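PDB 6IAQ: dihydrodipicolinate reductase N-terminus domain-containing protein from Mycobacterium smegmatis, which probably catalyses NADP(H)-dependent reductive amination of ketones to amines, as a member of a family of native amine dehydrogenases. Local coordinates for residues M110-E115 and T326-P331; F144-I149 and D209-D214; P200-R205 and D254-E259. All coordinates share one frame; numbering follows the deposited sequence.

Contact 1: M110-E115 and T326-P331; sequences MLYPWE and TVDRLP
Thr326 is the plug of this contact, its methyl CG2 set into a cup formed by the turn Leu111-Trp114. CG2 lies 3.6 Å from Leu111 O and 3.8 Å from Tyr112 CD1, and Trp114 NE1 closes the cup on the indole side. Chi1 of 56° puts the hydroxyl of Thr326 between its backbone N and carbonyl carbon, along the CD1-CE1 side of Tyr112. There OG1 donates to Asp328 OD1 over 2.7 Å, reaching the oxygen from above the carboxylate plane, and accepts from a water that is itself the acceptor of Trp114 NE1. The hydroxyl therefore has a partner for each of its two roles, which would hold chi1 and with it the place of the methyl.

Leu111 contributes at both ends. Its carbonyl oxygen accepts from a second water, 2.7 Å away, which takes the N-H of Val327. Chi1 (-179°, CG anti to the backbone N) and chi2 (72°) together swing CD1 back to Val327 CG2, 3.9 Å away, the two side chains crossing at about a right angle. No direct hydrogen bond joins the segments; two waters do that work. Tyr112 has Asp328 OD1 at its ring edge, 4.0 Å from CD1, while Trp114 CD1 lies over one ring face, offset toward the rim.

Both segments are loops, 110-115 following strand 102-105 of the parallel Rossmann sheet and 326-331 following strand 323-324, the outermost of that sheet within the chain. Leu111 also rests on Val146 of helix 141-153, Tyr112 packs on helix 203-215, and Pro113 touches Leu86 of helix 86-98.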
loop_
_atom_site.group_PDB
_atom_site.type_symbol
_atom_site.label_atom_id
_atom_site.label_comp_id
_atom_site.label_asym_id
_atom_site.label_seq_id
_atom_site.Cartn_x
_atom_site.Cartn_y
_atom_site.Cartn_z
ATOM N N MET A 110 -1.173 -15.301 -14.566
ATOM C CA MET A 110 -2.581 -15.075 -14.156
ATOM C C MET A 110 -2.682 -13.788 -13.315
ATOM O O MET A 110 -3.802 -13.361 -13.045
ATOM C CB MET A 110 -3.133 -16.263 -13.364
ATOM C CG MET A 110 -3.767 -17.339 -14.241
ATOM S SD MET A 110 -5.263 -16.721 -15.096
ATOM C CE MET A 110 -6.393 -16.558 -13.724
ATOM N N LEU A 111 -1.564 -13.176 -12.902
ATOM C CA LEU A 111 -1.616 -11.890 -12.144
ATOM C C LEU A 111 -2.454 -10.893 -12.948
ATOM O O LEU A 111 -3.327 -10.187 -12.333
ATOM C CB LEU A 111 -0.197 -11.359 -11.917
ATOM C CG LEU A 111 -0.119 -10.050 -11.128
ATOM C CD1 LEU A 111 -0.446 -10.280 -9.669
ATOM C CD2 LEU A 111 1.262 -9.424 -11.313
ATOM N N TYR A 112 -2.204 -10.837 -14.253
ATOM C CA TYR A 112 -2.929 -9.961 -15.193
ATOM C C TYR A 112 -2.744 -10.522 -16.598
ATOM O O TYR A 112 -1.811 -10.138 -17.301
ATOM C CB TYR A 112 -2.455 -8.510 -15.073
ATOM C CG TYR A 112 -3.469 -7.534 -15.620
ATOM C CD1 TYR A 112 -4.499 -7.036 -14.824
ATOM C CD2 TYR A 112 -3.438 -7.173 -16.959
ATOM C CE1 TYR A 112 -5.459 -6.179 -15.350
ATOM C CE2 TYR A 112 -4.385 -6.317 -17.498
ATOM C CZ TYR A 112 -5.397 -5.829 -16.690
ATOM O OH TYR A 112 -6.327 -4.990 -17.212
ATOM N N PRO A 113 -3.584 -11.505 -17.007
ATOM C CA PRO A 113 -3.331 -12.262 -18.234
ATOM C C PRO A 113 -3.983 -11.741 -19.517
ATOM O O PRO A 113 -3.685 -12.297 -20.574
ATOM C CB PRO A 113 -3.951 -13.608 -17.849
ATOM C CG PRO A 113 -5.193 -13.221 -17.073
ATOM C CD PRO A 113 -4.741 -12.028 -16.259
ATOM N N TRP A 114 -4.809 -10.695 -19.421
ATOM C CA TRP A 114 -5.694 -10.241 -20.523
ATOM C C TRP A 114 -4.870 -9.902 -21.786
ATOM O O TRP A 114 -5.358 -10.199 -22.898
ATOM C CB TRP A 114 -6.512 -9.033 -20.073
ATOM C CG TRP A 114 -7.382 -9.293 -18.886
ATOM C CD1 TRP A 114 -7.142 -8.869 -17.616
ATOM C CD2 TRP A 114 -8.614 -10.039 -18.839
ATOM N NE1 TRP A 114 -8.143 -9.308 -16.787
ATOM C CE2 TRP A 114 -9.073 -10.004 -17.505
ATOM C CE3 TRP A 114 -9.389 -10.710 -19.787
ATOM C CZ2 TRP A 114 -10.258 -10.623 -17.090
ATOM C CZ3 TRP A 114 -10.561 -11.316 -19.387
ATOM C CH2 TRP A 114 -10.998 -11.288 -18.050
ATOM N N GLU A 115 -3.676 -9.321 -21.645
ATOM C CA GLU A 115 -2.890 -8.840 -22.804
ATOM C C GLU A 115 -1.978 -9.954 -23.311
ATOM O O GLU A 115 -1.848 -10.081 -24.546
ATOM C CB GLU A 115 -2.061 -7.605 -22.448
ATOM C CG GLU A 115 -2.874 -6.472 -21.838
ATOM C CD GLU A 115 -4.027 -5.989 -22.689
ATOM O OE1 GLU A 115 -3.838 -5.872 -23.899
ATOM O OE2 GLU A 115 -5.098 -5.719 -22.121
ATOM N N THR A 326 -8.823 -9.923 -11.147
ATOM C CA THR A 326 -7.416 -9.551 -10.883
ATOM C C THR A 326 -7.311 -8.770 -9.565
ATOM O O THR A 326 -8.270 -8.099 -9.155
ATOM C CB THR A 326 -6.838 -8.780 -12.069
ATOM O OG1 THR A 326 -7.684 -7.651 -12.314
ATOM C CG2 THR A 326 -6.752 -9.640 -13.306
ATOM N N VAL A 327 -6.158 -8.870 -8.922
ATOM C CA VAL A 327 -5.950 -8.423 -7.514
ATOM C C VAL A 327 -6.033 -6.894 -7.386
ATOM O O VAL A 327 -6.336 -6.425 -6.298
ATOM C CB VAL A 327 -4.617 -8.972 -6.986
ATOM C CG1 VAL A 327 -4.731 -10.485 -6.787
ATOM C CG2 VAL A 327 -3.440 -8.568 -7.872
ATOM N N ASP A 328 -5.759 -6.149 -8.440
ATOM C CA ASP A 328 -5.952 -4.675 -8.482
ATOM C C ASP A 328 -7.429 -4.316 -8.269
ATOM O O ASP A 328 -7.676 -3.193 -7.824
ATOM C CB ASP A 328 -5.463 -4.099 -9.810
ATOM C CG ASP A 328 -6.169 -4.707 -11.015
ATOM O OD1 ASP A 328 -5.985 -5.901 -11.264
ATOM O OD2 ASP A 328 -6.886 -3.976 -11.682
ATOM N N ARG A 329 -8.366 -5.225 -8.554
ATOM C CA ARG A 329 -9.830 -4.977 -8.494
ATOM C C ARG A 329 -10.414 -5.521 -7.186
ATOM O O ARG A 329 -11.595 -5.235 -6.902
ATOM C CB ARG A 329 -10.540 -5.629 -9.690
ATOM C CG ARG A 329 -10.150 -5.041 -11.037
ATOM C CD ARG A 329 -11.116 -5.437 -12.151
ATOM N N LEU A 330 -9.643 -6.270 -6.395
ATOM C CA LEU A 330 -10.161 -6.856 -5.131
ATOM C C LEU A 330 -10.074 -5.805 -4.032
ATOM O O LEU A 330 -9.317 -4.850 -4.163
ATOM C CB LEU A 330 -9.340 -8.098 -4.786
ATOM C CG LEU A 330 -9.576 -9.302 -5.695
ATOM C CD1 LEU A 330 -8.613 -10.418 -5.342
ATOM C CD2 LEU A 330 -11.013 -9.802 -5.604
ATOM N N PRO A 331 -10.847 -5.932 -2.935
ATOM C CA PRO A 331 -10.690 -5.025 -1.798
ATOM C C PRO A 331 -9.258 -5.129 -1.248
ATOM O O PRO A 331 -8.531 -6.085 -1.592
ATOM C CB PRO A 331 -11.727 -5.507 -0.772
ATOM C CG PRO A 331 -12.041 -6.923 -1.195
ATOM C CD PRO A 331 -11.887 -6.943 -2.702
HETATM O O HOH W 1 -4.767 -11.043 -10.268
HETATM O O HOH W 2 -9.171 -7.822 -14.429
#

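Contact 2: F144-I149 and D209-D214; sequences FWVNMI and DALVAD
Helices 141-153 and 203-215 form a near-parallel helix-helix packing against the mixed sheet of the C-terminal domain. Their local axes run in nearly the same direction, with a signed crossing angle of -21°, and come within 9.5 Å. Leu211 carries the contact. With CG anti to the carbonyl carbon (chi1 -75°) and chi2 extended, its two methyls rest on adjacent carbonyl oxygens of the facing helix, CD2 on that of Val146 and CD1 on that of Trp145. CD1 also lies 4.1 Å from Ile149 CG2.

Val146 has CG1 anti to its backbone N (chi1 179°), which directs this methyl to Ala210 CB, 4.1 Å away. The small alanine side chain faces the other helix directly. Ile149 holds CG2 anti to the backbone N, so the branch methyl meets Leu211 obliquely while CG1 and CD1 turn off.

Around the pair, the Trp145 indole leads off to the sheet, edge-to-face with Phe268 and near the bound NADP, while Ile149 touches Val162 and Trp285 and Leu211 touches Phe266. At the end of the segment Asp214 reaches across the dimer interface, where OD2 forms a salt bridge with Arg332 NH1 of the second subunit and OD1 one with Arg334 NH1 of that same subunit.

The wider pi-type turn at 144-147 belongs to this same stretch of helix. Trp145 O, buried by the contact, has no hydrogen-bonding partner in the model and faces Leu211 CD1 at 3.8 Å instead, whereas Val146 O has Leu211 CD2 only 3.5 Å away.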
loop_
_atom_site.group_PDB
_atom_site.type_symbol
_atom_site.label_atom_id
_atom_site.label_comp_id
_atom_site.label_asym_id
_atom_site.label_seq_id
_atom_site.Cartn_x
_atom_site.Cartn_y
_atom_site.Cartn_z
ATOM N N PHE A 144 3.573 -6.453 -3.447
ATOM C CA PHE A 144 4.928 -5.828 -3.519
ATOM C C PHE A 144 5.236 -5.270 -4.901
ATOM O O PHE A 144 6.079 -4.369 -4.968
ATOM C CB PHE A 144 5.980 -6.813 -3.024
ATOM C CG PHE A 144 5.834 -7.088 -1.550
ATOM C CD1 PHE A 144 6.244 -6.152 -0.611
ATOM C CD2 PHE A 144 5.213 -8.247 -1.107
ATOM C CE1 PHE A 144 6.085 -6.412 0.745
ATOM C CE2 PHE A 144 5.026 -8.485 0.240
ATOM C CZ PHE A 144 5.446 -7.558 1.173
ATOM N N TRP A 145 4.569 -5.741 -5.961
ATOM C CA TRP A 145 4.842 -5.248 -7.332
ATOM C C TRP A 145 3.613 -4.548 -7.930
ATOM O O TRP A 145 3.807 -3.863 -8.948
ATOM C CB TRP A 145 5.367 -6.350 -8.258
ATOM C CG TRP A 145 6.664 -6.960 -7.845
ATOM C CD1 TRP A 145 7.574 -6.450 -6.962
ATOM C CD2 TRP A 145 7.222 -8.190 -8.327
ATOM N NE1 TRP A 145 8.659 -7.279 -6.862
ATOM C CE2 TRP A 145 8.460 -8.373 -7.665
ATOM C CE3 TRP A 145 6.762 -9.198 -9.186
ATOM C CZ2 TRP A 145 9.244 -9.516 -7.845
ATOM C CZ3 TRP A 145 7.565 -10.303 -9.409
ATOM C CH2 TRP A 145 8.781 -10.470 -8.733
ATOM N N VAL A 146 2.421 -4.698 -7.355
ATOM C CA VAL A 146 1.196 -4.096 -7.946
ATOM C C VAL A 146 0.514 -3.145 -6.961
ATOM O O VAL A 146 0.631 -1.921 -7.177
ATOM C CB VAL A 146 0.233 -5.174 -8.469
ATOM C CG1 VAL A 146 -1.026 -4.547 -9.051
ATOM C CG2 VAL A 146 0.913 -6.115 -9.458
ATOM N N ASN A 147 -0.192 -3.643 -5.941
ATOM C CA ASN A 147 -1.102 -2.814 -5.118
ATOM C C ASN A 147 -0.323 -1.754 -4.280
ATOM O O ASN A 147 -0.831 -0.607 -4.145
ATOM C CB ASN A 147 -2.017 -3.672 -4.257
ATOM C CG ASN A 147 -3.146 -4.294 -5.087
ATOM O OD1 ASN A 147 -3.969 -3.576 -5.619
ATOM N ND2 ASN A 147 -3.187 -5.608 -5.256
ATOM N N MET A 148 0.832 -2.099 -3.705
ATOM C CA MET A 148 1.620 -1.134 -2.897
ATOM C C MET A 148 2.256 -0.095 -3.828
ATOM O O MET A 148 2.428 1.077 -3.408
ATOM C CB MET A 148 2.744 -1.827 -2.113
ATOM C CG MET A 148 3.348 -0.884 -1.067
ATOM S SD MET A 148 4.452 -1.795 0.008
ATOM C CE MET A 148 3.232 -2.389 1.171
ATOM N N ILE A 149 2.587 -0.494 -5.052
ATOM C CA ILE A 149 3.180 0.428 -6.043
ATOM C C ILE A 149 2.108 1.403 -6.544
ATOM O O ILE A 149 2.386 2.626 -6.591
ATOM C CB ILE A 149 3.886 -0.317 -7.184
ATOM C CG1 ILE A 149 4.932 -1.302 -6.674
ATOM C CG2 ILE A 149 4.500 0.673 -8.160
ATOM C CD1 ILE A 149 5.850 -0.762 -5.571
ATOM N N ASP A 209 1.440 -4.605 -17.071
ATOM C CA ASP A 209 0.078 -4.571 -17.680
ATOM C C ASP A 209 -0.915 -4.203 -16.577
ATOM O O ASP A 209 -1.807 -3.391 -16.812
ATOM C CB ASP A 209 -0.312 -5.898 -18.348
ATOM C CG ASP A 209 0.434 -6.219 -19.646
ATOM O OD1 ASP A 209 1.056 -5.298 -20.221
ATOM O OD2 ASP A 209 0.387 -7.403 -20.085
ATOM N N ALA A 210 -0.763 -4.781 -15.382
ATOM C CA ALA A 210 -1.654 -4.520 -14.226
ATOM C C ALA A 210 -1.546 -3.042 -13.815
ATOM O O ALA A 210 -2.605 -2.429 -13.577
ATOM C CB ALA A 210 -1.318 -5.434 -13.072
ATOM N N LEU A 211 -0.327 -2.499 -13.691
ATOM C CA LEU A 211 -0.138 -1.101 -13.209
ATOM C C LEU A 211 -0.733 -0.133 -14.236
ATOM O O LEU A 211 -1.456 0.776 -13.852
ATOM C CB LEU A 211 1.351 -0.841 -12.963
ATOM C CG LEU A 211 1.932 -1.480 -11.706
ATOM C CD1 LEU A 211 3.419 -1.230 -11.644
ATOM C CD2 LEU A 211 1.248 -0.959 -10.452
ATOM N N VAL A 212 -0.449 -0.365 -15.509
ATOM C CA VAL A 212 -0.956 0.479 -16.632
ATOM C C VAL A 212 -2.488 0.452 -16.638
ATOM O O VAL A 212 -3.099 1.546 -16.689
ATOM C CB VAL A 212 -0.338 0.031 -17.960
ATOM C CG1 VAL A 212 -1.061 0.614 -19.167
ATOM C CG2 VAL A 212 1.153 0.365 -18.001
ATOM N N ALA A 213 -3.095 -0.735 -16.565
ATOM C CA ALA A 213 -4.564 -0.897 -16.589
ATOM C C ALA A 213 -5.163 -0.251 -15.335
ATOM O O ALA A 213 -6.185 0.470 -15.459
ATOM C CB ALA A 213 -4.932 -2.356 -16.694
ATOM N N ASP A 214 -4.567 -0.485 -14.160
ATOM C CA ASP A 214 -5.091 0.106 -12.897
ATOM C C ASP A 214 -5.051 1.645 -12.984
ATOM O O ASP A 214 -5.930 2.303 -12.435
ATOM C CB ASP A 214 -4.337 -0.394 -11.666
ATOM C CG ASP A 214 -4.854 0.233 -10.388
ATOM O OD1 ASP A 214 -5.938 -0.164 -9.920
ATOM O OD2 ASP A 214 -4.188 1.148 -9.910
#

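Contact 3: P200-R205 and D254-E259; sequences PPTFGR and DIDRIE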
loop_
_atom_site.group_PDB
_atom_site.type_symbol
_atom_site.label_atom_id
_atom_site.label_comp_id
_atom_site.label_asym_id
_atom_site.label_seq_id
_atom_site.Cartn_x
_atom_site.Cartn_y
_atom_site.Cartn_z
ATOM N N PRO A 200 7.729 -17.932 -23.167
ATOM C CA PRO A 200 6.604 -17.356 -22.430
ATOM C C PRO A 200 6.800 -15.877 -22.113
ATOM O O PRO A 200 7.944 -15.398 -22.093
ATOM C CB PRO A 200 6.465 -18.173 -21.133
ATOM C CG PRO A 200 7.649 -19.094 -21.091
ATOM C CD PRO A 200 8.340 -19.046 -22.451
ATOM N N PRO A 201 5.703 -15.149 -21.809
ATOM C CA PRO A 201 5.810 -13.759 -21.378
ATOM C C PRO A 201 6.585 -13.701 -20.040
ATOM O O PRO A 201 6.586 -14.644 -19.260
ATOM C CB PRO A 201 4.349 -13.293 -21.216
ATOM C CG PRO A 201 3.567 -14.583 -20.922
ATOM C CD PRO A 201 4.317 -15.664 -21.701
ATOM N N THR A 202 7.302 -12.613 -19.835
ATOM C CA THR A 202 8.051 -12.347 -18.585
ATOM C C THR A 202 7.049 -12.064 -17.462
ATOM O O THR A 202 5.985 -11.471 -17.710
ATOM C CB THR A 202 9.070 -11.219 -18.771
ATOM O OG1 THR A 202 8.331 -10.042 -19.122
ATOM C CG2 THR A 202 10.107 -11.575 -19.819
ATOM N N PHE A 203 7.402 -12.455 -16.239
ATOM C CA PHE A 203 6.608 -12.129 -15.024
ATOM C C PHE A 203 6.350 -10.624 -14.973
ATOM O O PHE A 203 5.213 -10.203 -14.659
ATOM C CB PHE A 203 7.334 -12.586 -13.761
ATOM C CG PHE A 203 7.529 -14.079 -13.622
ATOM C CD1 PHE A 203 7.011 -14.985 -14.548
ATOM C CD2 PHE A 203 8.186 -14.579 -12.516
ATOM C CE1 PHE A 203 7.188 -16.350 -14.381
ATOM C CE2 PHE A 203 8.348 -15.942 -12.348
ATOM C CZ PHE A 203 7.841 -16.819 -13.272
ATOM N N GLY A 204 7.376 -9.847 -15.286
ATOM C CA GLY A 204 7.332 -8.382 -15.190
ATOM C C GLY A 204 6.379 -7.764 -16.189
ATOM O O GLY A 204 5.805 -6.711 -15.883
ATOM N N ARG A 205 6.178 -8.399 -17.347
ATOM C CA ARG A 205 5.226 -7.878 -18.351
ATOM C C ARG A 205 3.820 -7.865 -17.742
ATOM O O ARG A 205 3.062 -6.877 -17.900
ATOM C CB ARG A 205 5.349 -8.700 -19.635
ATOM C CG ARG A 205 4.234 -8.420 -20.638
ATOM C CD ARG A 205 4.226 -6.982 -21.121
ATOM N NE ARG A 205 2.913 -6.776 -21.701
ATOM C CZ ARG A 205 2.568 -7.166 -22.916
ATOM N NH1 ARG A 205 3.468 -7.733 -23.704
ATOM N NH2 ARG A 205 1.346 -6.940 -23.356
ATOM N N ASP A 254 15.243 -10.232 -16.391
ATOM C CA ASP A 254 14.392 -9.562 -17.393
ATOM C C ASP A 254 14.375 -8.070 -17.091
ATOM O O ASP A 254 14.397 -7.720 -15.926
ATOM C CB ASP A 254 12.936 -10.043 -17.377
ATOM C CG ASP A 254 12.710 -11.524 -17.604
ATOM O OD1 ASP A 254 13.348 -12.092 -18.514
ATOM O OD2 ASP A 254 11.879 -12.102 -16.852
ATOM N N ILE A 255 14.182 -7.250 -18.110
ATOM C CA ILE A 255 13.798 -5.820 -18.002
ATOM C C ILE A 255 12.651 -5.588 -18.978
ATOM O O ILE A 255 12.767 -5.989 -20.137
ATOM C CB ILE A 255 14.997 -4.872 -18.213
ATOM C CG1 ILE A 255 14.577 -3.412 -18.038
ATOM C CG2 ILE A 255 15.659 -5.108 -19.544
ATOM C CD1 ILE A 255 15.728 -2.505 -17.621
ATOM N N ASP A 256 11.543 -5.093 -18.464
ATOM C CA ASP A 256 10.305 -4.802 -19.204
ATOM C C ASP A 256 10.025 -3.314 -19.077
ATOM O O ASP A 256 10.282 -2.739 -18.003
ATOM C CB ASP A 256 9.138 -5.650 -18.690
ATOM C CG ASP A 256 9.318 -7.094 -19.093
ATOM O OD1 ASP A 256 9.172 -7.372 -20.317
ATOM O OD2 ASP A 256 9.694 -7.897 -18.220
ATOM N N ARG A 257 9.492 -2.732 -20.140
ATOM C CA ARG A 257 9.218 -1.281 -20.226
ATOM C C ARG A 257 7.944 -1.055 -21.014
ATOM O O ARG A 257 7.802 -1.634 -22.114
ATOM C CB ARG A 257 10.394 -0.588 -20.909
ATOM C CG ARG A 257 10.234 0.913 -21.092
ATOM C CD ARG A 257 11.442 1.384 -21.878
ATOM N NE ARG A 257 11.984 2.611 -21.344
ATOM C CZ ARG A 257 11.626 3.831 -21.731
ATOM N NH1 ARG A 257 10.732 4.006 -22.687
ATOM N NH2 ARG A 257 12.180 4.888 -21.164
ATOM N N ILE A 258 7.048 -0.250 -20.458
ATOM C CA ILE A 258 5.814 0.196 -21.145
ATOM C C ILE A 258 5.771 1.719 -21.095
ATOM O O ILE A 258 5.749 2.283 -19.979
ATOM C CB ILE A 258 4.571 -0.449 -20.522
ATOM C CG1 ILE A 258 4.655 -1.982 -20.579
ATOM C CG2 ILE A 258 3.321 0.106 -21.190
ATOM C CD1 ILE A 258 3.402 -2.680 -20.092
ATOM N N GLU A 259 5.760 2.349 -22.270
ATOM C CA GLU A 259 5.467 3.797 -22.416
ATOM C C GLU A 259 3.975 3.959 -22.636
ATOM O O GLU A 259 3.405 3.158 -23.392
ATOM C CB GLU A 259 6.232 4.392 -23.584
ATOM C CG GLU A 259 7.704 4.108 -23.510
ATOM C CD GLU A 259 8.493 4.813 -24.605
ATOM O OE1 GLU A 259 7.885 5.620 -25.352
ATOM O OE2 GLU A 259 9.699 4.528 -24.722
HETATM O O HOH W 3 10.026 -13.933 -16.298
HETATM O O HOH W 4 10.224 -10.471 -15.287
#
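One direct hydrogen bond ties the segments: Thr202 OG1 donates to Asp256 OD2 at 2.7 Å, the side chains meeting tip to tip and the hydroxyl standing 39° out of the carboxylate plane. Chi1 of 61° lets the same oxygen accept from Arg205 N, 3.2 Å away, so the hydroxyl is used in both directions. The buried Asp256 carboxylate is thus held by the helix cap on one oxygen and by Thr224 OG1 of strand 219-230 on the other.

Thr202 is the N-cap of helix 203-215, whose first turn rests on strand 249-260 of the mixed sheet in the C-terminal domain. Two waters extend the polar set: each donates to Asp254 OD2, one accepting from Phe203 N and the other from Gly204 N, over 3.0 and 2.9 Å. The carboxylates at the helix start would probably be stabilised by its dipole. Asp254 OD1 forms a salt bridge with Arg199 NH2 and a hydrogen bond with Thr226 OG1; Arg205 NE forms a salt bridge with Asp209 OD1.

Among the van der Waals contacts, Thr202 CG2 slides past the Asp254 carboxylate, 3.4 Å from CG. Gly204 CA comes 3.9 Å from Asp256 OD2. Arg205, bent at chi2 (62°), passes Ile258 CD1.

Helix 203-215 is the common element of two contacts: contact 3 holds its N-terminal cap against strand 249-260, and contact 2 packs its later turns on helix 141-153, the centres lying about 13 Å apart. Contact 1 closes the longest loop of the three, with contacts 2 and 3 nested inside it and crossing each other in sequence. Its centre is about 9 Å from contact 2 and about 16 Å from contact 3. Tyr112 packs on Asp209 and Ala213, and Ile258 on Asp209 and Val212. Contact 1 thereby connects a loop of the Rossmann sheet to contact 2, while contacts 2 and 3 lie within the C-terminal part.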